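Local coordinates for monoacylglycerol lipase (Palaeococcus ferrophilus, PDB 6QE2), which hydrolyses monoacylglycerols to glycerol and free fatty acid, as a lipase of the alpha/beta-hydrolase superfamily, at residues Lys147-Tyr159 and Lys229-Trp241. Numbering follows the deposited sequence.
Sequences KLLSRNPDAVKRY and KGAYHEIFEDPEW. With GOL (glycerol), chain C.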
# COMPACT_ATOMS: atom_id res chain seq x y z
N LYS A 147 9.35 15.11 5.33
CA LYS A 147 9.94 14.94 6.65
C LYS A 147 9.08 14.08 7.56
O LYS A 147 9.56 13.60 8.59
CB LYS A 147 10.18 16.31 7.28
CG LYS A 147 11.33 17.07 6.65
CD LYS A 147 11.45 18.48 7.22
CE LYS A 147 10.21 19.29 6.86
NZ LYS A 147 10.24 19.76 5.45
N LEU A 148 7.81 13.89 7.22
CA LEU A 148 6.90 13.06 8.00
C LEU A 148 6.95 11.60 7.59
O LEU A 148 6.23 10.78 8.17
CB LEU A 148 5.47 13.58 7.85
CG LEU A 148 5.15 14.91 8.54
CD1 LEU A 148 3.69 15.28 8.31
CD2 LEU A 148 5.49 14.87 10.02
N LEU A 149 7.78 11.25 6.60
CA LEU A 149 7.83 9.88 6.10
C LEU A 149 8.60 8.95 7.03
O LEU A 149 8.18 7.81 7.25
CB LEU A 149 8.47 9.85 4.72
CG LEU A 149 7.64 10.44 3.58
CD1 LEU A 149 8.50 10.52 2.34
CD2 LEU A 149 6.41 9.58 3.32
N SER A 150 9.71 9.41 7.59
CA SER A 150 10.61 8.51 8.30
C SER A 150 11.45 9.29 9.30
O SER A 150 11.84 10.43 9.05
CB SER A 150 11.54 7.78 7.31
OG SER A 150 12.51 7.01 8.00
N ARG A 151 11.73 8.64 10.44
CA ARG A 151 12.69 9.18 11.40
C ARG A 151 14.13 9.09 10.90
O ARG A 151 15.02 9.64 11.54
CB ARG A 151 12.54 8.45 12.73
CG ARG A 151 11.20 8.68 13.39
CD ARG A 151 11.20 8.25 14.84
NE ARG A 151 11.37 6.80 14.99
CZ ARG A 151 11.38 6.18 16.16
NH1 ARG A 151 11.23 6.86 17.29
NH2 ARG A 151 11.55 4.86 16.20
N ASN A 152 14.37 8.40 9.78
CA ASN A 152 15.70 8.29 9.19
C ASN A 152 15.90 9.45 8.23
O ASN A 152 15.27 9.47 7.16
CB ASN A 152 15.85 6.96 8.47
CG ASN A 152 17.23 6.74 7.87
OD1 ASN A 152 18.01 7.68 7.68
ND2 ASN A 152 17.54 5.49 7.56
N PRO A 153 16.74 10.41 8.57
CA PRO A 153 16.93 11.56 7.69
C PRO A 153 17.49 11.20 6.31
O PRO A 153 17.16 11.85 5.34
CB PRO A 153 17.91 12.44 8.47
CG PRO A 153 18.60 11.50 9.40
CD PRO A 153 17.58 10.48 9.77
N ASP A 154 18.30 10.15 6.24
CA ASP A 154 18.87 9.72 4.98
C ASP A 154 17.81 9.10 4.07
O ASP A 154 17.88 9.19 2.85
CB ASP A 154 20.03 8.75 5.22
CG ASP A 154 21.24 9.43 5.81
OD1 ASP A 154 21.81 8.89 6.78
OD2 ASP A 154 21.63 10.51 5.32
N ALA A 155 16.82 8.47 4.68
CA ALA A 155 15.73 7.87 3.93
C ALA A 155 14.89 8.98 3.32
O ALA A 155 14.44 8.87 2.19
CB ALA A 155 14.88 7.00 4.83
N VAL A 156 14.69 10.05 4.08
CA VAL A 156 13.90 11.17 3.61
C VAL A 156 14.61 11.83 2.45
O VAL A 156 13.99 12.15 1.45
CB VAL A 156 13.70 12.21 4.71
CG1 VAL A 156 13.08 13.47 4.14
CG2 VAL A 156 12.83 11.64 5.82
N LYS A 157 15.91 12.00 2.58
CA LYS A 157 16.71 12.61 1.54
C LYS A 157 16.66 11.78 0.25
O LYS A 157 16.55 12.32 -0.83
CB LYS A 157 18.15 12.77 2.01
CG LYS A 157 19.12 13.21 0.95
CD LYS A 157 20.46 13.55 1.57
CE LYS A 157 21.58 13.32 0.59
NZ LYS A 157 21.69 14.47 -0.35
N ARG A 158 16.74 10.47 0.39
CA ARG A 158 16.68 9.59 -0.77
C ARG A 158 15.36 9.74 -1.51
O ARG A 158 15.32 9.78 -2.72
CB ARG A 158 16.89 8.14 -0.36
CG ARG A 158 18.33 7.78 -0.09
CD ARG A 158 18.54 6.28 -0.14
NE ARG A 158 18.05 5.62 1.05
CZ ARG A 158 18.67 5.63 2.22
NH1 ARG A 158 19.82 6.27 2.35
NH2 ARG A 158 18.15 4.99 3.25
N TYR A 159 14.27 9.82 -0.75
CA TYR A 159 12.94 9.96 -1.31
C TYR A 159 12.85 11.23 -2.11
O TYR A 159 12.34 11.25 -3.22
CB TYR A 159 11.92 9.99 -0.18
CG TYR A 159 10.47 10.07 -0.60
CD1 TYR A 159 9.73 8.92 -0.84
CD2 TYR A 159 9.83 11.28 -0.70
CE1 TYR A 159 8.40 8.99 -1.20
CE2 TYR A 159 8.50 11.36 -1.05
CZ TYR A 159 7.79 10.20 -1.30
OH TYR A 159 6.47 10.28 -1.65
N LYS A 229 6.36 1.55 18.15
CA LYS A 229 6.27 2.75 18.96
C LYS A 229 7.25 3.81 18.48
O LYS A 229 8.46 3.57 18.41
CB LYS A 229 6.53 2.41 20.42
CG LYS A 229 6.44 3.60 21.36
CD LYS A 229 6.69 3.18 22.79
CE LYS A 229 6.60 4.37 23.74
NZ LYS A 229 5.27 5.02 23.66
N GLY A 230 6.73 4.98 18.12
CA GLY A 230 7.52 6.11 17.70
C GLY A 230 7.78 6.20 16.21
O GLY A 230 8.19 7.27 15.74
N ALA A 231 7.56 5.13 15.46
CA ALA A 231 7.85 5.16 14.04
C ALA A 231 6.90 6.09 13.30
O ALA A 231 5.76 6.30 13.72
CB ALA A 231 7.78 3.75 13.44
N TYR A 232 7.39 6.65 12.19
CA TYR A 232 6.60 7.51 11.33
C TYR A 232 5.85 6.64 10.30
O TYR A 232 5.59 5.46 10.52
CB TYR A 232 7.50 8.54 10.65
CG TYR A 232 8.01 9.64 11.56
CD1 TYR A 232 7.68 9.67 12.90
CD2 TYR A 232 8.82 10.65 11.06
CE1 TYR A 232 8.15 10.68 13.73
CE2 TYR A 232 9.29 11.66 11.87
CZ TYR A 232 8.96 11.67 13.21
OH TYR A 232 9.43 12.69 14.02
N HIS A 233 5.50 7.25 9.16
CA HIS A 233 4.69 6.58 8.14
C HIS A 233 5.43 5.41 7.50
O HIS A 233 4.84 4.35 7.26
CB HIS A 233 4.27 7.61 7.09
CG HIS A 233 3.39 7.06 6.01
ND1 HIS A 233 2.15 6.53 6.25
CD2 HIS A 233 3.57 7.00 4.66
CE1 HIS A 233 1.60 6.15 5.11
NE2 HIS A 233 2.44 6.42 4.13
N GLU A 234 6.71 5.59 7.19
CA GLU A 234 7.52 4.53 6.60
C GLU A 234 8.35 3.89 7.71
O GLU A 234 9.26 4.52 8.25
CB GLU A 234 8.41 5.07 5.49
CG GLU A 234 7.63 5.49 4.27
CD GLU A 234 8.50 5.95 3.13
OE1 GLU A 234 9.74 5.91 3.27
OE2 GLU A 234 7.94 6.36 2.09
N ILE A 235 8.01 2.65 8.06
CA ILE A 235 8.78 1.91 9.06
C ILE A 235 9.98 1.21 8.43
O ILE A 235 10.90 0.81 9.16
CB ILE A 235 7.87 0.91 9.79
CG1 ILE A 235 6.55 1.59 10.18
CG2 ILE A 235 8.53 0.39 11.06
CD1 ILE A 235 5.47 0.63 10.63
N PHE A 236 10.01 1.09 7.09
CA PHE A 236 10.99 0.26 6.39
C PHE A 236 12.43 0.62 6.73
O PHE A 236 13.28 -0.27 6.85
CB PHE A 236 10.81 0.38 4.87
CG PHE A 236 9.46 -0.04 4.38
CD1 PHE A 236 8.41 0.86 4.33
CD2 PHE A 236 9.25 -1.34 3.94
CE1 PHE A 236 7.17 0.47 3.88
CE2 PHE A 236 8.01 -1.74 3.49
CZ PHE A 236 6.96 -0.83 3.45
N GLU A 237 12.70 1.91 6.80
CA GLU A 237 14.04 2.41 7.08
C GLU A 237 14.19 3.06 8.46
O GLU A 237 15.18 3.74 8.71
CB GLU A 237 14.49 3.36 5.98
CG GLU A 237 14.19 2.85 4.58
CD GLU A 237 14.74 3.74 3.49
OE1 GLU A 237 15.98 3.74 3.29
OE2 GLU A 237 13.95 4.42 2.81
N ASP A 238 13.22 2.85 9.34
CA ASP A 238 13.29 3.44 10.67
C ASP A 238 14.52 2.88 11.36
O ASP A 238 14.77 1.68 11.31
CB ASP A 238 12.04 3.07 11.47
CG ASP A 238 11.91 3.86 12.75
OD1 ASP A 238 12.26 3.32 13.82
OD2 ASP A 238 11.47 5.02 12.69
N PRO A 239 15.25 3.78 12.07
CA PRO A 239 16.47 3.38 12.79
C PRO A 239 16.21 2.36 13.86
O PRO A 239 16.95 1.38 13.97
CB PRO A 239 16.97 4.71 13.38
CG PRO A 239 16.31 5.81 12.50
CD PRO A 239 14.95 5.23 12.27
N GLU A 240 15.12 2.52 14.59
CA GLU A 240 14.80 1.61 15.67
C GLU A 240 14.11 0.35 15.17
O GLU A 240 14.42 -0.75 15.63
CB GLU A 240 13.92 2.32 16.70
CG GLU A 240 13.50 1.46 17.85
CD GLU A 240 12.71 2.21 18.89
OE1 GLU A 240 12.41 3.43 18.68
OE2 GLU A 240 12.35 1.58 19.92
N TRP A 241 13.25 0.47 14.16
CA TRP A 241 12.32 -0.60 13.85
C TRP A 241 12.44 -1.23 12.46
O TRP A 241 11.76 -2.23 12.20
CB TRP A 241 10.89 -0.05 13.99
CG TRP A 241 10.52 0.34 15.36
CD1 TRP A 241 10.18 1.58 15.80
CD2 TRP A 241 10.40 -0.53 16.48
NE1 TRP A 241 9.84 1.53 17.14
CE2 TRP A 241 9.95 0.24 17.58
CE3 TRP A 241 10.59 -1.90 16.66
CZ2 TRP A 241 9.74 -0.30 18.82
CZ3 TRP A 241 10.35 -2.45 17.89
CH2 TRP A 241 9.94 -1.65 18.97
C1 GOL C . 5.13 6.71 -0.52
O1 GOL C . 5.22 7.80 -1.43
C2 GOL C . 5.19 7.28 0.88
O2 GOL C . 5.15 6.22 1.83
C3 GOL C . 3.98 8.17 1.04
O3 GOL C . 2.82 7.34 1.05
O HOH W 1 11.59 4.72 7.16
O HOH W 2 10.01 6.12 10.72
O HOH W 3 10.89 5.02 19.65
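Arg-151 and Asp-238 form a side-on, two-nitrogen salt bridge: NE reaches Asp-238 OD2 at 2.9 Å and NH2 reaches OD1, each on a syn lone pair, with the guanidinium and carboxylate planes 17° apart. NH2 also meets Glu-240 OE1 at 3.0 Å, on the anti side of that carboxylate, while Gly-230 O lies over one guanidinium face. A second salt bridge joins Arg-158 NH2 to Glu-237 OE1 in the guanidinium plane, with the Glu-237 carboxylate against Ala-155 CB.

Nonpolar packing centres on Tyr-232. Arg-151 CG stands 3.5 Å from the ring centroid and 5° off its normal, a CH-pi contact; the bend at chi3 (-65°) turns the guanidinium from the ring toward the acids. Replacing Arg-151 by an alanine would probably leave Asp-238 and Glu-240 close together without their shared counter-charge and uncover the Tyr-232 face.

Hydrogen bonds fix the backbones. Glu-234 N donates to Leu-149 O at 2.7 Å, and Asn-152 ND2 donates to Glu-237 O while its OD1 N-caps helix 153-161 through Asp-154 N. Water 2 links Arg-151 N, Tyr-232 N, Glu-234 O and Asp-238 OD2.

Around the glycerol, Leu-149 CD2 packs 3.6 Å from C2, Tyr-159 OH lies 2.8 Å from O1, and Glu-234 OE2 accepts from O2 while salt-bridged to Arg-28. His-233 NE2 bonds to Ser-87 OG and, at 3.2 Å with either as donor, to glycerol O3; ND1 bonds to Asp-203, consistent with the Ser-His-Asp triad of an alpha/beta-hydrolase. The chemistry thus implies a division of labour: ion pairs, hydrogen bonds and a bridging water join the histidine-bearing loop to the segment leading into helix 153-161, while Leu-149, Tyr-159, His-233 and Glu-234 surround a glycerol beside the probable triad, consistent with a place for the glycerol part of a monoacylglycerol.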